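Local coordinates for lactose Operon Repressor (Escherichia coli, PDB 1JYE), which represses the lactose operon by binding operator DNA, and is probably released from it when an inducer sugar binds to its core, at residues L304-S308 with Q309-V313; L296-T299 with S300-L304; I83-R86 with A87-G91. The protein carries 1 engineered substitution. One frame throughout, in Å; residues are numbered along the deposited sequence.

Contact 1: residues L304-S308 with Q309-V313; sequences LLQLS and QGQAV
Gln-306 O is the main acceptor where the helix ends: Gln-311 N binds it at 2.9 Å in a nearly straight bond (173° at the hydrogen), and Gln-309 N adds a second, weak one. Gln-309 N shares its hydrogen with Leu-305 O, 3.2 Å away, again weakly. That carbonyl has a closer donor in Ser-308 OG, 2.6 Å from Leu-305 O; with OG set between the backbone N and the carbonyl carbon (chi1 70°), the hydroxyl folds back onto the preceding turn. Gly-310 N reaches Leu-307 O at 3.1 Å from above the carbonyl plane, not on a lone pair. The side chains of Gln-306 and Gln-311 cross at about a right angle, amide planes 67° apart, with NE2 of Gln-311 directed at OE1 of Gln-306; the modelled separation is too short to be trusted in detail. Beyond the turn the chain doubles back along the helix, and Ala-312 CB packs on Gln-306 CB at 3.4 Å and on Leu-307 CD2 at 3.6 Å. Leu-305 lies against Leu-62 and Leu-90. The crossed bonds from Gln-311 to Gln-306 and from Gly-310 to Leu-307, with positive phi at the glycine, define a Schellman motif closing helix 293-308.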
ATOM      1  N   LEU A 304      -8.403  16.182 -16.067  1.00 14.43           N
ATOM      2  CA  LEU A 304      -9.790  16.412 -15.676  1.00 15.87           C
ATOM      3  C   LEU A 304     -10.124  17.896 -15.652  1.00 17.39           C
ATOM      4  O   LEU A 304     -11.178  18.310 -16.137  1.00 17.57           O
ATOM      5  CB  LEU A 304     -10.071  15.816 -14.294  1.00 15.29           C
ATOM      6  CG  LEU A 304     -11.518  15.980 -13.814  1.00 17.19           C
ATOM      7  CD1 LEU A 304     -12.440  15.129 -14.675  1.00 16.93           C
ATOM      8  CD2 LEU A 304     -11.627  15.569 -12.353  1.00 18.58           C
ATOM      9  N   LEU A 305      -9.230  18.696 -15.082  1.00 18.12           N
ATOM     10  CA  LEU A 305      -9.469  20.128 -15.017  1.00 19.65           C
ATOM     11  C   LEU A 305      -9.476  20.742 -16.416  1.00 19.09           C
ATOM     12  O   LEU A 305     -10.255  21.652 -16.690  1.00 20.40           O
ATOM     13  CB  LEU A 305      -8.424  20.800 -14.119  1.00 22.74           C
ATOM     14  CG  LEU A 305      -8.446  20.303 -12.667  1.00 25.04           C
ATOM     15  CD1 LEU A 305      -7.529  21.167 -11.817  1.00 27.17           C
ATOM     16  CD2 LEU A 305      -9.867  20.352 -12.115  1.00 27.30           C
ATOM     17  N   GLN A 306      -8.620  20.241 -17.305  1.00 17.66           N
ATOM     18  CA  GLN A 306      -8.585  20.753 -18.674  1.00 18.58           C
ATOM     19  C   GLN A 306      -9.901  20.388 -19.347  1.00 16.88           C
ATOM     20  O   GLN A 306     -10.484  21.195 -20.071  1.00 17.71           O
ATOM     21  CB  GLN A 306      -7.415  20.145 -19.452  1.00 19.92           C
ATOM     22  CG  GLN A 306      -6.047  20.515 -18.895  1.00 26.25           C
ATOM     23  CD  GLN A 306      -5.491  21.787 -19.489  1.00 30.87           C
ATOM     24  OE1 GLN A 306      -6.215  22.759 -19.697  1.00 33.43           O
ATOM     25  NE2 GLN A 306      -4.189  21.792 -19.760  1.00 33.57           N
ATOM     26  N   LEU A 307     -10.368  19.167 -19.105  1.00 17.20           N
ATOM     27  CA  LEU A 307     -11.632  18.717 -19.683  1.00 18.92           C
ATOM     28  C   LEU A 307     -12.785  19.587 -19.192  1.00 20.29           C
ATOM     29  O   LEU A 307     -13.676  19.947 -19.969  1.00 20.92           O
ATOM     30  CB  LEU A 307     -11.905  17.256 -19.306  1.00 18.71           C
ATOM     31  CG  LEU A 307     -11.062  16.209 -20.034  1.00 16.95           C
ATOM     32  CD1 LEU A 307     -11.234  14.854 -19.374  1.00 17.58           C
ATOM     33  CD2 LEU A 307     -11.468  16.161 -21.502  1.00 20.73           C
ATOM     34  N   SER A 308     -12.761  19.928 -17.905  1.00 21.36           N
ATOM     35  CA  SER A 308     -13.815  20.747 -17.314  1.00 23.79           C
ATOM     36  C   SER A 308     -13.841  22.158 -17.892  1.00 25.55           C
ATOM     37  O   SER A 308     -14.869  22.833 -17.848  1.00 26.42           O
ATOM     38  CB  SER A 308     -13.654  20.814 -15.790  1.00 24.41           C
ATOM     39  OG  SER A 308     -12.519  21.572 -15.409  1.00 27.03           O
ATOM     40  N   GLN A 309     -12.711  22.602 -18.437  1.00 26.02           N
ATOM     41  CA  GLN A 309     -12.626  23.934 -19.026  1.00 28.34           C
ATOM     42  C   GLN A 309     -12.683  23.883 -20.552  1.00 28.34           C
ATOM     43  O   GLN A 309     -12.541  24.908 -21.220  1.00 28.57           O
ATOM     44  CB  GLN A 309     -11.339  24.630 -18.577  1.00 31.33           C
ATOM     45  CG  GLN A 309     -11.253  24.869 -17.079  1.00 35.47           C
ATOM     46  CD  GLN A 309     -10.026  25.669 -16.684  1.00 39.41           C
ATOM     47  OE1 GLN A 309      -9.793  25.929 -15.501  1.00 42.60           O
ATOM     48  NE2 GLN A 309      -9.236  26.068 -17.674  1.00 39.84           N
ATOM     49  N   GLY A 310     -12.889  22.686 -21.095  1.00 27.95           N
ATOM     50  CA  GLY A 310     -12.972  22.521 -22.537  1.00 29.07           C
ATOM     51  C   GLY A 310     -11.690  22.841 -23.281  1.00 30.11           C
ATOM     52  O   GLY A 310     -11.728  23.335 -24.409  1.00 30.91           O
ATOM     53  N   GLN A 311     -10.550  22.555 -22.661  1.00 28.67           N
ATOM     54  CA  GLN A 311      -9.266  22.832 -23.289  1.00 29.51           C
ATOM     55  C   GLN A 311      -8.391  21.595 -23.415  1.00 29.11           C
ATOM     56  O   GLN A 311      -7.235  21.679 -23.829  1.00 24.25           O
ATOM     57  CB  GLN A 311      -8.530  23.921 -22.509  1.00 31.98           C
ATOM     58  CG  GLN A 311      -8.637  23.795 -21.003  1.00 35.46           C
ATOM     59  CD  GLN A 311      -8.163  25.044 -20.286  1.00 36.64           C
ATOM     60  OE1 GLN A 311      -8.527  26.160 -20.658  1.00 40.71           O
ATOM     61  NE2 GLN A 311      -7.361  24.865 -19.247  1.00 38.91           N
ATOM     62  N   ALA A 312      -8.949  20.444 -23.064  1.00 29.57           N
ATOM     63  CA  ALA A 312      -8.204  19.199 -23.147  1.00 33.70           C
ATOM     64  C   ALA A 312      -8.440  18.553 -24.498  1.00 37.81           C
ATOM     65  O   ALA A 312      -8.080  19.104 -25.538  1.00 41.83           O
ATOM     66  CB  ALA A 312      -8.631  18.254 -22.035  1.00 31.70           C
ATOM     67  N   VAL A 313      -9.057  17.381 -24.473  1.00 40.31           N
ATOM     68  CA  VAL A 313      -9.342  16.637 -25.684  1.00 41.88           C
ATOM     69  C   VAL A 313     -10.632  15.851 -25.516  1.00 41.34           C
ATOM     70  O   VAL A 313     -11.624  16.364 -24.998  1.00 42.56           O
ATOM     71  CB  VAL A 313      -8.203  15.648 -25.999  1.00 42.88           C
ATOM     72  CG1 VAL A 313      -6.920  16.408 -26.253  1.00 44.14           C
ATOM     73  CG2 VAL A 313      -8.017  14.682 -24.837  1.00 44.27           C
TER

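Contact 2: residues L296-T299 with S300-L304; sequences LGQT and SVDRL
The Arg-303 guanidinium meets the methyl of Thr-299 obliquely, CG2 standing 3.6 Å from NH1 of Arg-303. The two side chains run side by side and point the same way, the arginine bent at chi2 and chi3 to bring NH1 beside the methyl, a van der Waals contact; the polar partners lie elsewhere, Gln-317 OE1 for Arg-303 NH1 and Leu-295 O for Thr-299 OG1. One residue back along the helix, the Asp-302 carboxylate and the Gln-298 amide have planes 33° apart and touch only loosely, OD2 of Asp-302 coming 4.2 Å from CG of Gln-298. The carboxylate is instead drawn to Arg-86, whose NE forms a salt bridge with OD1. On the buried side Ser-300 OG lies between its backbone N and carbonyl carbon (chi1 71°), which turns the hydroxyl back to donate to Gly-297 O at 2.7 Å. That oxygen also takes a weak bond from Val-301 N, 3.4 Å away, so a buried hydroxyl and a backbone N-H share one acceptor. Firmer helical bonds join Ser-300 N to Leu-296 O and Arg-303 N to Thr-299 O, both 2.9 Å. Helix 293-308 is wedged here between other elements: Leu-296, Thr-299 and Arg-303 rest on Ile-159 of strand 158-161, Ser-300 and Val-301 on Ile-83 of helix 74-89, and Ser-300 and Leu-304 on Ile-123 of strand 122-125.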
ATOM      1  N   LEU A 296       0.506   8.869 -13.351  1.00 14.08           N
ATOM      2  CA  LEU A 296      -0.883   8.659 -13.757  1.00 14.41           C
ATOM      3  C   LEU A 296      -1.846   9.504 -12.926  1.00 15.23           C
ATOM      4  O   LEU A 296      -2.706  10.197 -13.471  1.00 14.15           O
ATOM      5  CB  LEU A 296      -1.258   7.181 -13.625  1.00 13.44           C
ATOM      6  CG  LEU A 296      -2.719   6.836 -13.923  1.00 13.95           C
ATOM      7  CD1 LEU A 296      -3.054   7.188 -15.370  1.00 15.10           C
ATOM      8  CD2 LEU A 296      -2.952   5.355 -13.664  1.00 15.73           C
ATOM      9  N   GLY A 297      -1.704   9.442 -11.605  1.00 15.14           N
ATOM     10  CA  GLY A 297      -2.578  10.210 -10.735  1.00 15.31           C
ATOM     11  C   GLY A 297      -2.439  11.701 -10.970  1.00 15.36           C
ATOM     12  O   GLY A 297      -3.431  12.418 -11.087  1.00 14.75           O
ATOM     13  N   GLN A 298      -1.198  12.172 -11.040  1.00 15.74           N
ATOM     14  CA  GLN A 298      -0.933  13.585 -11.276  1.00 16.66           C
ATOM     15  C   GLN A 298      -1.557  14.028 -12.597  1.00 16.86           C
ATOM     16  O   GLN A 298      -2.287  15.021 -12.661  1.00 16.85           O
ATOM     17  CB  GLN A 298       0.577  13.824 -11.323  1.00 20.46           C
ATOM     18  CG  GLN A 298       0.992  15.268 -11.524  1.00 26.38           C
ATOM     19  CD  GLN A 298       2.482  15.397 -11.774  1.00 30.21           C
ATOM     20  OE1 GLN A 298       2.964  15.138 -12.878  1.00 33.33           O
ATOM     21  NE2 GLN A 298       3.225  15.777 -10.741  1.00 32.85           N
ATOM     22  N   THR A 299      -1.274  13.278 -13.653  1.00 16.06           N
ATOM     23  CA  THR A 299      -1.789  13.609 -14.974  1.00 16.66           C
ATOM     24  C   THR A 299      -3.315  13.591 -15.036  1.00 16.24           C
ATOM     25  O   THR A 299      -3.917  14.420 -15.720  1.00 17.34           O
ATOM     26  CB  THR A 299      -1.212  12.652 -16.042  1.00 17.30           C
ATOM     27  OG1 THR A 299       0.222  12.661 -15.961  1.00 19.16           O
ATOM     28  CG2 THR A 299      -1.624  13.098 -17.443  1.00 18.74           C
ATOM     29  N   SER A 300      -3.946  12.669 -14.311  1.00 15.53           N
ATOM     30  CA  SER A 300      -5.406  12.581 -14.330  1.00 14.70           C
ATOM     31  C   SER A 300      -6.067  13.855 -13.812  1.00 14.80           C
ATOM     32  O   SER A 300      -7.123  14.259 -14.300  1.00 14.32           O
ATOM     33  CB  SER A 300      -5.896  11.371 -13.517  1.00 15.28           C
ATOM     34  OG  SER A 300      -5.723  11.557 -12.120  1.00 16.44           O
ATOM     35  N   VAL A 301      -5.450  14.494 -12.823  1.00 13.79           N
ATOM     36  CA  VAL A 301      -6.014  15.720 -12.275  1.00 14.03           C
ATOM     37  C   VAL A 301      -5.879  16.849 -13.288  1.00 15.85           C
ATOM     38  O   VAL A 301      -6.845  17.568 -13.556  1.00 17.29           O
ATOM     39  CB  VAL A 301      -5.319  16.120 -10.954  1.00 14.48           C
ATOM     40  CG1 VAL A 301      -5.860  17.461 -10.460  1.00 15.60           C
ATOM     41  CG2 VAL A 301      -5.563  15.046  -9.903  1.00 14.85           C
ATOM     42  N   ASP A 302      -4.688  16.996 -13.860  1.00 16.67           N
ATOM     43  CA  ASP A 302      -4.467  18.038 -14.857  1.00 18.70           C
ATOM     44  C   ASP A 302      -5.447  17.852 -16.011  1.00 17.04           C
ATOM     45  O   ASP A 302      -6.056  18.810 -16.482  1.00 17.78           O
ATOM     46  CB  ASP A 302      -3.035  17.982 -15.406  1.00 21.97           C
ATOM     47  CG  ASP A 302      -1.980  18.123 -14.326  1.00 26.55           C
ATOM     48  OD1 ASP A 302      -2.223  18.850 -13.343  1.00 29.19           O
ATOM     49  OD2 ASP A 302      -0.898  17.515 -14.469  1.00 31.67           O
ATOM     50  N   ARG A 303      -5.596  16.608 -16.455  1.00 15.77           N
ATOM     51  CA  ARG A 303      -6.487  16.281 -17.567  1.00 15.51           C
ATOM     52  C   ARG A 303      -7.952  16.582 -17.253  1.00 15.03           C
ATOM     53  O   ARG A 303      -8.662  17.166 -18.072  1.00 14.83           O
ATOM     54  CB  ARG A 303      -6.333  14.801 -17.938  1.00 16.00           C
ATOM     55  CG  ARG A 303      -7.067  14.371 -19.217  1.00 16.39           C
ATOM     56  CD  ARG A 303      -6.519  15.095 -20.444  1.00 17.95           C
ATOM     57  NE  ARG A 303      -5.059  15.145 -20.424  1.00 19.58           N
ATOM     58  CZ  ARG A 303      -4.259  14.097 -20.605  1.00 19.82           C
ATOM     59  NH1 ARG A 303      -2.943  14.258 -20.549  1.00 19.80           N
ATOM     60  NH2 ARG A 303      -4.765  12.896 -20.864  1.00 17.50           N
ATOM     61  N   LEU A 304      -8.403  16.182 -16.067  1.00 14.43           N
ATOM     62  CA  LEU A 304      -9.790  16.412 -15.676  1.00 15.87           C
ATOM     63  C   LEU A 304     -10.124  17.896 -15.652  1.00 17.39           C
ATOM     64  O   LEU A 304     -11.178  18.310 -16.137  1.00 17.57           O
ATOM     65  CB  LEU A 304     -10.071  15.816 -14.294  1.00 15.29           C
ATOM     66  CG  LEU A 304     -11.518  15.980 -13.814  1.00 17.19           C
ATOM     67  CD1 LEU A 304     -12.440  15.129 -14.675  1.00 16.93           C
ATOM     68  CD2 LEU A 304     -11.627  15.569 -12.353  1.00 18.58           C
TER

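Contact 3: residues I83-R86 with A87-G91. Engineered in segment 83-86: Leu-84 (natural residue Lys).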
ATOM      1  N   ILE A  83      -3.322  11.688  -7.005  1.00 13.31           N
ATOM      2  CA  ILE A  83      -4.470  12.519  -7.344  1.00 13.53           C
ATOM      3  C   ILE A  83      -4.666  13.577  -6.260  1.00 14.83           C
ATOM      4  O   ILE A  83      -4.818  14.766  -6.552  1.00 15.96           O
ATOM      5  CB  ILE A  83      -5.760  11.675  -7.454  1.00 13.70           C
ATOM      6  CG1 ILE A  83      -5.704  10.805  -8.715  1.00 13.60           C
ATOM      7  CG2 ILE A  83      -6.987  12.586  -7.474  1.00 13.64           C
ATOM      8  CD1 ILE A  83      -6.881   9.861  -8.857  1.00 14.92           C
ATOM      9  N   LEU A  84      -4.647  13.142  -5.003  1.00 15.11           N
ATOM     10  CA  LEU A  84      -4.837  14.061  -3.887  1.00 15.82           C
ATOM     11  C   LEU A  84      -3.725  15.099  -3.810  1.00 17.11           C
ATOM     12  O   LEU A  84      -3.973  16.262  -3.492  1.00 18.44           O
ATOM     13  CB  LEU A  84      -4.915  13.286  -2.568  1.00 16.02           C
ATOM     14  CG  LEU A  84      -6.083  12.306  -2.442  1.00 17.06           C
ATOM     15  CD1 LEU A  84      -5.973  11.547  -1.125  1.00 19.52           C
ATOM     16  CD2 LEU A  84      -7.404  13.057  -2.526  1.00 17.22           C
ATOM     17  N   SER A  85      -2.498  14.681  -4.100  1.00 17.29           N
ATOM     18  CA  SER A  85      -1.371  15.603  -4.064  1.00 18.95           C
ATOM     19  C   SER A  85      -1.517  16.695  -5.121  1.00 18.77           C
ATOM     20  O   SER A  85      -1.370  17.884  -4.825  1.00 18.18           O
ATOM     21  CB  SER A  85      -0.057  14.851  -4.284  1.00 20.71           C
ATOM     22  OG  SER A  85       1.040  15.749  -4.295  1.00 23.50           O
ATOM     23  N   ARG A  86      -1.815  16.292  -6.354  1.00 16.83           N
ATOM     24  CA  ARG A  86      -1.962  17.248  -7.446  1.00 18.16           C
ATOM     25  C   ARG A  86      -3.183  18.142  -7.257  1.00 19.37           C
ATOM     26  O   ARG A  86      -3.147  19.331  -7.582  1.00 20.62           O
ATOM     27  CB  ARG A  86      -2.048  16.511  -8.786  1.00 18.97           C
ATOM     28  CG  ARG A  86      -2.034  17.426 -10.004  1.00 20.15           C
ATOM     29  CD  ARG A  86      -0.831  18.366  -9.986  1.00 25.63           C
ATOM     30  NE  ARG A  86      -0.718  19.131 -11.225  1.00 27.31           N
ATOM     31  CZ  ARG A  86       0.006  20.238 -11.358  1.00 30.90           C
ATOM     32  NH1 ARG A  86       0.686  20.718 -10.325  1.00 30.91           N
ATOM     33  NH2 ARG A  86       0.052  20.865 -12.527  1.00 31.30           N
ATOM     34  N   ALA A  87      -4.264  17.573  -6.732  1.00 18.09           N
ATOM     35  CA  ALA A  87      -5.479  18.341  -6.493  1.00 18.76           C
ATOM     36  C   ALA A  87      -5.167  19.461  -5.505  1.00 20.74           C
ATOM     37  O   ALA A  87      -5.555  20.613  -5.711  1.00 20.99           O
ATOM     38  CB  ALA A  87      -6.569  17.438  -5.935  1.00 18.90           C
ATOM     39  N   ASP A  88      -4.461  19.110  -4.435  1.00 22.03           N
ATOM     40  CA  ASP A  88      -4.073  20.076  -3.410  1.00 25.37           C
ATOM     41  C   ASP A  88      -3.266  21.191  -4.067  1.00 26.27           C
ATOM     42  O   ASP A  88      -3.485  22.374  -3.801  1.00 26.33           O
ATOM     43  CB  ASP A  88      -3.221  19.390  -2.341  1.00 27.49           C
ATOM     44  CG  ASP A  88      -2.897  20.302  -1.169  1.00 31.82           C
ATOM     45  OD1 ASP A  88      -1.886  20.047  -0.483  1.00 36.02           O
ATOM     46  OD2 ASP A  88      -3.655  21.263  -0.925  1.00 34.30           O
ATOM     47  N   GLN A  89      -2.335  20.798  -4.931  1.00 26.20           N
ATOM     48  CA  GLN A  89      -1.478  21.743  -5.641  1.00 27.58           C
ATOM     49  C   GLN A  89      -2.278  22.724  -6.488  1.00 27.65           C
ATOM     50  O   GLN A  89      -1.924  23.899  -6.589  1.00 27.87           O
ATOM     51  CB  GLN A  89      -0.505  20.993  -6.554  1.00 29.06           C
ATOM     52  CG  GLN A  89       0.559  20.178  -5.843  1.00 33.11           C
ATOM     53  CD  GLN A  89       1.324  19.278  -6.801  1.00 35.27           C
ATOM     54  OE1 GLN A  89       1.801  19.727  -7.843  1.00 35.69           O
ATOM     55  NE2 GLN A  89       1.441  18.002  -6.450  1.00 37.83           N
ATOM     56  N   LEU A  90      -3.355  22.240  -7.095  1.00 25.93           N
ATOM     57  CA  LEU A  90      -4.181  23.080  -7.953  1.00 27.21           C
ATOM     58  C   LEU A  90      -5.376  23.713  -7.246  1.00 27.11           C
ATOM     59  O   LEU A  90      -6.231  24.324  -7.890  1.00 28.45           O
ATOM     60  CB  LEU A  90      -4.653  22.267  -9.163  1.00 27.37           C
ATOM     61  CG  LEU A  90      -3.519  21.676 -10.012  1.00 29.06           C
ATOM     62  CD1 LEU A  90      -4.098  20.804 -11.115  1.00 28.37           C
ATOM     63  CD2 LEU A  90      -2.674  22.798 -10.603  1.00 29.17           C
ATOM     64  N   GLY A  91      -5.435  23.566  -5.926  1.00 26.98           N
ATOM     65  CA  GLY A  91      -6.522  24.151  -5.158  1.00 26.50           C
ATOM     66  C   GLY A  91      -7.875  23.481  -5.302  1.00 26.09           C
ATOM     67  O   GLY A  91      -8.912  24.139  -5.212  1.00 27.58           O
TER
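Arg-86 carries CG anti to its own N (chi1 -173°) and then bends at chi2 (54°), which swings the guanidinium alongside the next turn, where Gln-89 and Leu-90 meet it. Leu-90 CD2 sits over the centre of one face, 3.7 Å above the guanidinium plane, while Gln-89 lies at the edge. There Arg-86 NH1 donates to Gln-89 OE1 at 2.9 Å, approaching from above the amide's carbonyl plane; the side chains cross at about a right angle, with guanidinium and amide planes 64° apart. The other end of the same amide turns to Ser-85: Gln-89 NE2 donates to Ser-85 OG at 3.1 Å, the hydroxyl lying in the amide plane, and adds a weak bond to Ser-85 O. Both ends of the amide are thus engaged, which fixes its rotation and couples the serine to the arginine. Arg-86 NE is held in turn by Asp-302. Were the guanidinium lost to an alanine here, the Asp-302 carboxylate would probably be left without its charged mate and the Gln-89 amide freer to turn. Gly-91, at positive phi, is the C-prime residue of a Schellman motif, its N bonding Asp-88 O at 3.1 Å and Ala-92 N bonding Ala-87 O. Helix 74-89 connects strands 63-68 and 93-98, neighbours in the parallel sheet, as the crossover of a beta-alpha-beta unit: Leu-84, an engineered residue (lysine in nature), and the native Ala-87 pack on Val-94 of strand 93-98, Ile-83 and Leu-90 face helix 293-308, and Leu-84 also meets Leu-71 of the second subunit.

Overall arrangement
From the N terminus, contact 3 comes first, at the end of helix 74-89 inside the first beta-alpha-beta unit; roughly two hundred residues later the chain returns beside it as helix 293-308, carrying contact 2 and then contact 1. Each is local and closes no long loop; none nests in or crosses another, though contacts 1 and 2 share Leu-304. Contacts 1 and 2 are joined along helix 293-308; contact 3 meets both where the end of helix 74-89 packs against that helix, through a salt bridge and Val-301 on Ile-83 in contact 2, and Leu-305 CD1 3.5 Å from Leu-90 CD1 in contact 1. Together they tie the late helix to the early parallel sheet.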